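Local atomic coordinates of putative sarcosine dimethylglycine methyltransferase (Galdieria sulphuraria, PDB entry 2O57), a protein that probably methylates sarcosine and dimethylglycine, using S-adenosylmethionine as the methyl donor. Residues A[186-191]-A[282-288]; A[45-50]-A[237-242]; A[66-71]-A[154-158]. All blocks are in the same frame, centred on the assembly; numbering follows the deposited sequence.

The three contacts lie close together, with centres about 11 Å (interactions 1 and 2), 13 Å (2 and 3) and 15 Å (1 and 3) apart. Along the chain, interaction 3 is nested inside the loop closed by interaction 2 and ends before interaction 1 opens, whereas interactions 1 and 2 alternate. Interaction 1 joins strands 181-190 and 284-293 of the central mixed sheet, interaction 3 packs helix 59-76 on the neighbouring strand 151-157, and interaction 2 sets the loop 45-50 against helix 235-251. D158 connects all three: OD1 probably bonds T186 OG1 and W286 NE1, and OD2 probably bonds V47 N. Loop 45-50 and helix 59-76 are thereby tied to the neighbouring strands 151-157, 181-190 and 284-293.

Interaction 1. Residues A[186-191]-A[282-288]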
# COMPACT_ATOMS: atom_id res chain seq x y z
N THR A 186 4.36 7.04 7.40
CA THR A 186 4.44 5.61 7.71
C THR A 186 4.51 5.50 9.25
O THR A 186 4.98 6.43 9.91
CB THR A 186 5.66 4.84 7.05
OG1 THR A 186 6.94 5.22 7.63
CG2 THR A 186 5.67 4.91 5.53
N ASP A 187 4.01 4.41 9.82
CA ASP A 187 4.06 4.24 11.27
C ASP A 187 3.84 2.79 11.63
O ASP A 187 2.88 2.16 11.13
CB ASP A 187 2.96 5.11 11.91
CG ASP A 187 3.36 5.72 13.27
OD1 ASP A 187 4.56 5.96 13.51
OD2 ASP A 187 2.44 5.99 14.08
N PRO A 188 4.67 2.25 12.52
CA PRO A 188 4.24 0.99 13.13
C PRO A 188 2.93 1.27 13.86
O PRO A 188 2.74 2.38 14.42
CB PRO A 188 5.34 0.69 14.14
CG PRO A 188 6.58 1.47 13.64
CD PRO A 188 5.95 2.74 13.07
N MSE A 189 2.00 0.32 13.81
CA MSE A 189 0.66 0.55 14.37
C MSE A 189 -0.00 -0.74 14.83
O MSE A 189 0.55 -1.81 14.63
CB MSE A 189 -0.26 1.36 13.42
CG MSE A 189 -0.19 1.15 11.93
SE MSE A 189 -1.27 2.59 10.98
CE MSE A 189 -0.17 3.91 10.50
N LYS A 190 -1.15 -0.62 15.50
CA LYS A 190 -1.99 -1.75 15.76
C LYS A 190 -3.01 -1.87 14.61
O LYS A 190 -3.33 -0.87 13.92
CB LYS A 190 -2.69 -1.66 17.14
CG LYS A 190 -3.77 -0.55 17.28
CD LYS A 190 -4.41 -0.50 18.71
CE LYS A 190 -5.82 0.08 18.64
NZ LYS A 190 -6.39 0.41 20.00
N GLU A 191 -3.47 -3.09 14.37
CA GLU A 191 -4.58 -3.32 13.44
C GLU A 191 -5.87 -2.69 13.98
O GLU A 191 -6.12 -2.73 15.20
CB GLU A 191 -4.76 -4.83 13.22
CG GLU A 191 -3.61 -5.45 12.47
CD GLU A 191 -3.81 -5.38 10.97
OE1 GLU A 191 -4.83 -4.77 10.55
OE2 GLU A 191 -2.97 -5.93 10.23
N GLY A 282 -1.44 -11.13 14.06
CA GLY A 282 -2.44 -10.26 13.41
C GLY A 282 -2.92 -9.13 14.29
O GLY A 282 -3.99 -8.57 14.03
N LYS A 283 -2.14 -8.74 15.30
CA LYS A 283 -2.49 -7.59 16.15
C LYS A 283 -1.85 -6.27 15.71
O LYS A 283 -2.38 -5.22 15.96
CB LYS A 283 -2.11 -7.83 17.61
CG LYS A 283 -2.74 -9.10 18.22
CD LYS A 283 -2.55 -9.08 19.72
CE LYS A 283 -3.29 -10.23 20.38
NZ LYS A 283 -2.25 -11.16 20.93
N LEU A 284 -0.67 -6.36 15.11
CA LEU A 284 0.16 -5.19 14.79
C LEU A 284 0.48 -5.16 13.32
O LEU A 284 0.56 -6.20 12.66
CB LEU A 284 1.45 -5.21 15.60
CG LEU A 284 1.31 -5.33 17.12
CD1 LEU A 284 2.73 -5.37 17.76
CD2 LEU A 284 0.55 -4.15 17.69
N THR A 285 0.69 -3.96 12.80
CA THR A 285 1.08 -3.82 11.39
C THR A 285 1.99 -2.62 11.16
O THR A 285 2.25 -1.87 12.07
CB THR A 285 -0.19 -3.76 10.45
OG1 THR A 285 0.23 -3.83 9.09
CG2 THR A 285 -1.03 -2.48 10.65
N TRP A 286 2.49 -2.48 9.95
CA TRP A 286 3.22 -1.28 9.58
C TRP A 286 2.35 -0.57 8.57
O TRP A 286 2.10 -1.11 7.50
CB TRP A 286 4.61 -1.60 9.00
CG TRP A 286 5.40 -0.36 8.57
CD1 TRP A 286 5.71 0.73 9.36
CD2 TRP A 286 5.95 -0.11 7.29
NE1 TRP A 286 6.39 1.65 8.61
CE2 TRP A 286 6.58 1.15 7.35
CE3 TRP A 286 5.98 -0.84 6.09
CZ2 TRP A 286 7.25 1.72 6.25
CZ3 TRP A 286 6.66 -0.28 4.99
CH2 TRP A 286 7.27 0.99 5.08
N GLY A 287 1.87 0.61 8.93
CA GLY A 287 0.88 1.35 8.15
C GLY A 287 1.52 2.42 7.31
O GLY A 287 2.57 2.95 7.67
N GLY A 288 0.90 2.75 6.18
CA GLY A 288 1.38 3.85 5.34
C GLY A 288 0.13 4.60 4.87
O GLY A 288 -0.90 3.95 4.61
O HOH W 1 -1.25 -7.85 11.63
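M189 and T285 form an antiparallel hydrogen-bonded pair: M189 N gives to T285 O at 2.8 Å, and T285 N returns a bond to M189 O. D187 and G287 repeat the exchange. Between these pairs P188 faces W286 in a non-hydrogen-bonded position, where its missing N-H costs no bond to this partner strand; its N lies at the edge of the indole. Just past the strand, E191 N reaches K283 O at 2.9 Å, nearly straight (N-H...O 170°). The E191 side chain then follows the opposite backbone. Its CB lies 3.7 Å from K283 O and its CG 3.5 Å from G282 O. A bend at chi2 (-88°) carries the carboxylate across T285 at about a right angle, with CD near T285 CB and CG2, and OE2 3.5 Å from T285 CB. OE2 also accepts from a water that donates to L284 O, while OE1 pairs with R218 of the second subunit. On the face shared with T285, the selenomethionine methyl CE of M189 sits 3.6 Å from G287 CA. Strand 284-293, antiparallel to both 181-190 and 226-233, is the reversed strand 7 inserted between strands 5 and 6 in the 3-2-1-4-5-7-6 order characteristic of the Rossmann-like class I methyltransferase fold.

Interaction 2. Residues A[45-50]-A[237-242]; sequences IHVGLY and SLVHHY
I45 begins the contact with H241: its CG2 comes to the edge of the imidazole, 3.8 Å from H241 CE1. The next carbonyl, H46 O, lies 3.2 Å from the same H241 CE1, approaching obliquely. V47 then takes the ring face. Its CA stands 3.5 Å from the H241 centroid and 5° off the normal, a CH-pi contact, while CG1 lies against H241 CB and CG2 touches H241 CD2 and the phenol end of Y242. At G48 the chain offers its carbonyl, and S237 OG donates to G48 O at 2.9 Å, in the carbonyl plane and on a lone pair. L49 CD2 passes 3.5 Å from S237 OG. Y50 completes the walk: its OH and H241 ND1 are hydrogen-bonded at 2.6 Å, the two rings meeting rim to rim with planes at 45°, and Y50 CD2 lies 3.7 Å from H240 CB. H241 can meet V47 and Y50 together because its CG is anti to the backbone N (chi1 -175°). A water accepts from Y50 N and donates to S237 OG. Replacing H241 with a leucine would probably leave Y50 OH without this bonding partner and V47 CA without its aromatic face. The arrangement packs an N-terminal loop, between helices 27-40 and 59-76, on a helix of the C-terminal part, beside the end of the Rossmann-like sheet where strand 151-157 runs out.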
# COMPACT_ATOMS: atom_id res chain seq x y z
N ILE A 45 17.50 4.51 8.96
CA ILE A 45 16.71 3.28 8.76
C ILE A 45 15.27 3.41 9.27
O ILE A 45 15.01 3.84 10.41
CB ILE A 45 17.40 2.09 9.50
CG1 ILE A 45 18.83 1.88 8.98
CG2 ILE A 45 16.55 0.75 9.46
CD1 ILE A 45 18.92 1.47 7.46
N HIS A 46 14.33 2.92 8.46
CA HIS A 46 12.94 2.79 8.88
C HIS A 46 12.47 1.41 8.41
O HIS A 46 13.25 0.70 7.76
CB HIS A 46 12.05 3.89 8.27
CG HIS A 46 12.56 5.28 8.52
ND1 HIS A 46 13.41 5.92 7.65
CD2 HIS A 46 12.41 6.11 9.58
CE1 HIS A 46 13.73 7.11 8.13
NE2 HIS A 46 13.14 7.25 9.31
N VAL A 47 11.24 1.06 8.75
CA VAL A 47 10.72 -0.28 8.41
C VAL A 47 10.88 -0.50 6.91
O VAL A 47 10.50 0.33 6.14
CB VAL A 47 9.30 -0.51 8.90
CG1 VAL A 47 8.81 -1.91 8.52
CG2 VAL A 47 9.25 -0.35 10.47
N GLY A 48 11.49 -1.63 6.53
CA GLY A 48 11.88 -1.90 5.16
C GLY A 48 10.85 -2.67 4.35
O GLY A 48 9.94 -3.29 4.91
N LEU A 49 11.03 -2.63 3.03
CA LEU A 49 10.32 -3.52 2.11
C LEU A 49 11.32 -4.63 1.72
O LEU A 49 12.32 -4.37 1.04
CB LEU A 49 9.79 -2.73 0.89
CG LEU A 49 8.73 -1.62 1.10
CD1 LEU A 49 8.45 -0.96 -0.28
CD2 LEU A 49 7.46 -2.23 1.76
N TYR A 50 11.08 -5.85 2.21
CA TYR A 50 12.04 -6.98 2.09
C TYR A 50 11.76 -7.93 0.90
O TYR A 50 10.61 -8.18 0.55
CB TYR A 50 12.13 -7.78 3.40
CG TYR A 50 12.79 -6.94 4.47
CD1 TYR A 50 14.19 -6.99 4.65
CD2 TYR A 50 12.03 -6.09 5.28
CE1 TYR A 50 14.84 -6.20 5.61
CE2 TYR A 50 12.68 -5.26 6.25
CZ TYR A 50 14.07 -5.34 6.42
OH TYR A 50 14.67 -4.52 7.35
N SER A 237 6.13 -6.67 6.30
CA SER A 237 7.26 -5.79 6.53
C SER A 237 7.58 -5.64 8.02
O SER A 237 8.76 -5.66 8.40
CB SER A 237 7.04 -4.41 5.87
OG SER A 237 7.34 -4.47 4.47
N LEU A 238 6.55 -5.45 8.84
CA LEU A 238 6.73 -5.31 10.28
C LEU A 238 7.48 -6.53 10.85
O LEU A 238 8.51 -6.37 11.54
CB LEU A 238 5.38 -5.17 10.97
CG LEU A 238 5.49 -4.83 12.47
CD1 LEU A 238 5.50 -3.36 12.64
CD2 LEU A 238 4.29 -5.44 13.21
N VAL A 239 6.98 -7.73 10.53
CA VAL A 239 7.60 -9.01 10.96
C VAL A 239 9.02 -9.17 10.43
O VAL A 239 9.95 -9.45 11.21
CB VAL A 239 6.71 -10.23 10.60
CG1 VAL A 239 7.49 -11.58 10.82
CG2 VAL A 239 5.45 -10.18 11.40
N HIS A 240 9.21 -8.95 9.12
CA HIS A 240 10.54 -9.15 8.55
C HIS A 240 11.52 -8.15 9.13
O HIS A 240 12.65 -8.52 9.45
CB HIS A 240 10.52 -8.95 7.04
CG HIS A 240 9.72 -9.98 6.31
ND1 HIS A 240 9.02 -9.69 5.16
CD2 HIS A 240 9.51 -11.29 6.57
CE1 HIS A 240 8.41 -10.79 4.73
NE2 HIS A 240 8.68 -11.76 5.58
N HIS A 241 11.10 -6.90 9.20
CA HIS A 241 12.01 -5.82 9.60
C HIS A 241 12.50 -6.01 11.03
O HIS A 241 13.70 -5.95 11.28
CB HIS A 241 11.31 -4.48 9.52
CG HIS A 241 12.22 -3.33 9.79
ND1 HIS A 241 13.27 -2.99 8.96
CD2 HIS A 241 12.26 -2.46 10.83
CE1 HIS A 241 13.89 -1.93 9.45
NE2 HIS A 241 13.29 -1.59 10.59
N TYR A 242 11.57 -6.24 11.96
CA TYR A 242 11.96 -6.42 13.34
C TYR A 242 12.72 -7.72 13.60
O TYR A 242 13.65 -7.71 14.41
CB TYR A 242 10.79 -6.19 14.27
CG TYR A 242 10.43 -4.72 14.30
CD1 TYR A 242 11.42 -3.76 14.60
CD2 TYR A 242 9.16 -4.29 13.99
CE1 TYR A 242 11.12 -2.40 14.60
CE2 TYR A 242 8.85 -2.90 14.00
CZ TYR A 242 9.81 -1.99 14.31
OH TYR A 242 9.50 -0.66 14.33
O HOH W 2 8.65 -6.88 3.45

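Interaction 3. Residues A[66-71]-A[154-158]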
# COMPACT_ATOMS: atom_id res chain seq x y z
N THR A 66 11.75 1.12 0.86
CA THR A 66 10.69 1.90 1.50
C THR A 66 10.76 3.38 1.08
O THR A 66 9.73 3.97 0.74
CB THR A 66 10.78 1.80 3.03
OG1 THR A 66 10.27 0.54 3.42
CG2 THR A 66 9.96 2.93 3.75
N ASP A 67 11.97 3.97 1.10
CA ASP A 67 12.12 5.39 0.76
C ASP A 67 11.74 5.67 -0.72
O ASP A 67 11.04 6.64 -1.01
CB ASP A 67 13.57 5.85 0.99
CG ASP A 67 13.97 5.75 2.42
OD1 ASP A 67 13.07 5.69 3.29
OD2 ASP A 67 15.20 5.72 2.67
N GLU A 68 12.19 4.80 -1.62
CA GLU A 68 11.82 4.86 -3.05
C GLU A 68 10.32 4.71 -3.23
O GLU A 68 9.72 5.45 -4.01
CB GLU A 68 12.53 3.77 -3.87
CG GLU A 68 14.05 3.96 -4.00
CD GLU A 68 14.47 5.10 -4.93
OE1 GLU A 68 13.62 5.65 -5.67
OE2 GLU A 68 15.68 5.42 -4.94
N TRP A 69 9.72 3.74 -2.53
CA TRP A 69 8.26 3.49 -2.63
C TRP A 69 7.48 4.72 -2.14
O TRP A 69 6.60 5.22 -2.84
CB TRP A 69 7.82 2.23 -1.84
CG TRP A 69 6.33 2.20 -1.56
CD1 TRP A 69 5.31 2.09 -2.48
CD2 TRP A 69 5.68 2.33 -0.27
NE1 TRP A 69 4.09 2.15 -1.84
CE2 TRP A 69 4.29 2.28 -0.49
CE3 TRP A 69 6.16 2.47 1.05
CZ2 TRP A 69 3.36 2.37 0.54
CZ3 TRP A 69 5.24 2.57 2.09
CH2 TRP A 69 3.84 2.52 1.83
N LEU A 70 7.80 5.20 -0.94
CA LEU A 70 7.03 6.32 -0.37
C LEU A 70 7.18 7.58 -1.22
O LEU A 70 6.20 8.26 -1.47
CB LEU A 70 7.42 6.64 1.09
CG LEU A 70 6.42 7.54 1.86
CD1 LEU A 70 5.05 6.79 2.14
CD2 LEU A 70 7.05 7.92 3.22
N ALA A 71 8.39 7.83 -1.70
CA ALA A 71 8.67 8.98 -2.55
C ALA A 71 7.91 8.83 -3.89
O ALA A 71 7.37 9.79 -4.39
CB ALA A 71 10.15 9.12 -2.78
N ILE A 154 4.36 17.18 3.53
CA ILE A 154 4.91 16.66 4.77
C ILE A 154 5.27 15.18 4.56
O ILE A 154 4.51 14.38 3.96
CB ILE A 154 3.93 16.77 5.97
CG1 ILE A 154 3.66 18.23 6.28
CG2 ILE A 154 4.50 16.02 7.25
CD1 ILE A 154 2.49 18.48 7.34
N TRP A 155 6.43 14.81 5.11
CA TRP A 155 6.95 13.45 5.06
C TRP A 155 7.21 13.08 6.49
O TRP A 155 7.85 13.87 7.24
CB TRP A 155 8.27 13.49 4.29
CG TRP A 155 9.15 12.22 4.26
CD1 TRP A 155 10.03 11.79 5.23
CD2 TRP A 155 9.28 11.31 3.17
NE1 TRP A 155 10.70 10.66 4.80
CE2 TRP A 155 10.26 10.34 3.54
CE3 TRP A 155 8.68 11.21 1.90
CZ2 TRP A 155 10.64 9.28 2.69
CZ3 TRP A 155 9.05 10.16 1.04
CH2 TRP A 155 10.05 9.22 1.44
N SER A 156 6.73 11.91 6.92
CA SER A 156 7.04 11.46 8.29
C SER A 156 7.12 9.94 8.33
O SER A 156 6.12 9.25 8.14
CB SER A 156 5.96 11.98 9.25
OG SER A 156 6.29 11.65 10.59
N GLN A 157 8.29 9.41 8.64
CA GLN A 157 8.48 7.95 8.66
C GLN A 157 8.69 7.45 10.08
O GLN A 157 9.72 7.77 10.73
CB GLN A 157 9.69 7.58 7.81
CG GLN A 157 9.43 7.70 6.32
CD GLN A 157 10.71 7.39 5.54
OE1 GLN A 157 11.74 8.05 5.70
NE2 GLN A 157 10.65 6.40 4.70
N ASP A 158 7.69 6.72 10.56
CA ASP A 158 7.72 5.98 11.84
C ASP A 158 7.91 6.88 13.06
O ASP A 158 8.40 6.45 14.09
CB ASP A 158 8.82 4.89 11.81
CG ASP A 158 8.63 3.90 10.64
OD1 ASP A 158 7.53 3.90 10.03
OD2 ASP A 158 9.58 3.14 10.37
O HOH W 3 14.45 7.48 5.14
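L70 presses its CD2 onto the six-membered ring of W155, 3.6 Å from the centroid and 8° off the normal, a CH-pi contact that marks the tightly packed part of the interface. The two side chains approach from opposite directions and bridge helix 66-71 and strand 154-157, whose axes stay 11.1 Å apart. L70 CB is 3.7 Å from W155 CH2, and around the rim of the same ring D67 O and A71 N lie near its plane, so the helix backbone fits against the indole edge. A71 CB adds a looser touch at W155 CZ3, 4.1 Å away.

Toward the other side the contact turns polar and holds water. The Q157 chain is extended beyond CG, and NE2 donates to D67 OD1 at 2.9 Å, almost straight at 175°. The acceptor lies in the amide plane, although carboxylate and amide planes are turned 55° apart. A water lies 2.8 Å from Q157 OE1 and makes a weak bond to D67 OD1; it has more acceptors in reach than protons, so neither bond is certain. T66 CG2 packs 3.7 Å from Q157 NE2.

W155 NE1 also gives a weak bond to Q157 OE1. NE2 is fixed by the carboxylate, and the indole N-H probably helps to settle which way the amide is flipped; the chemistry thus joins a CH-pi packing contact to a directional amide-carboxylate hydrogen bond between helix and sheet.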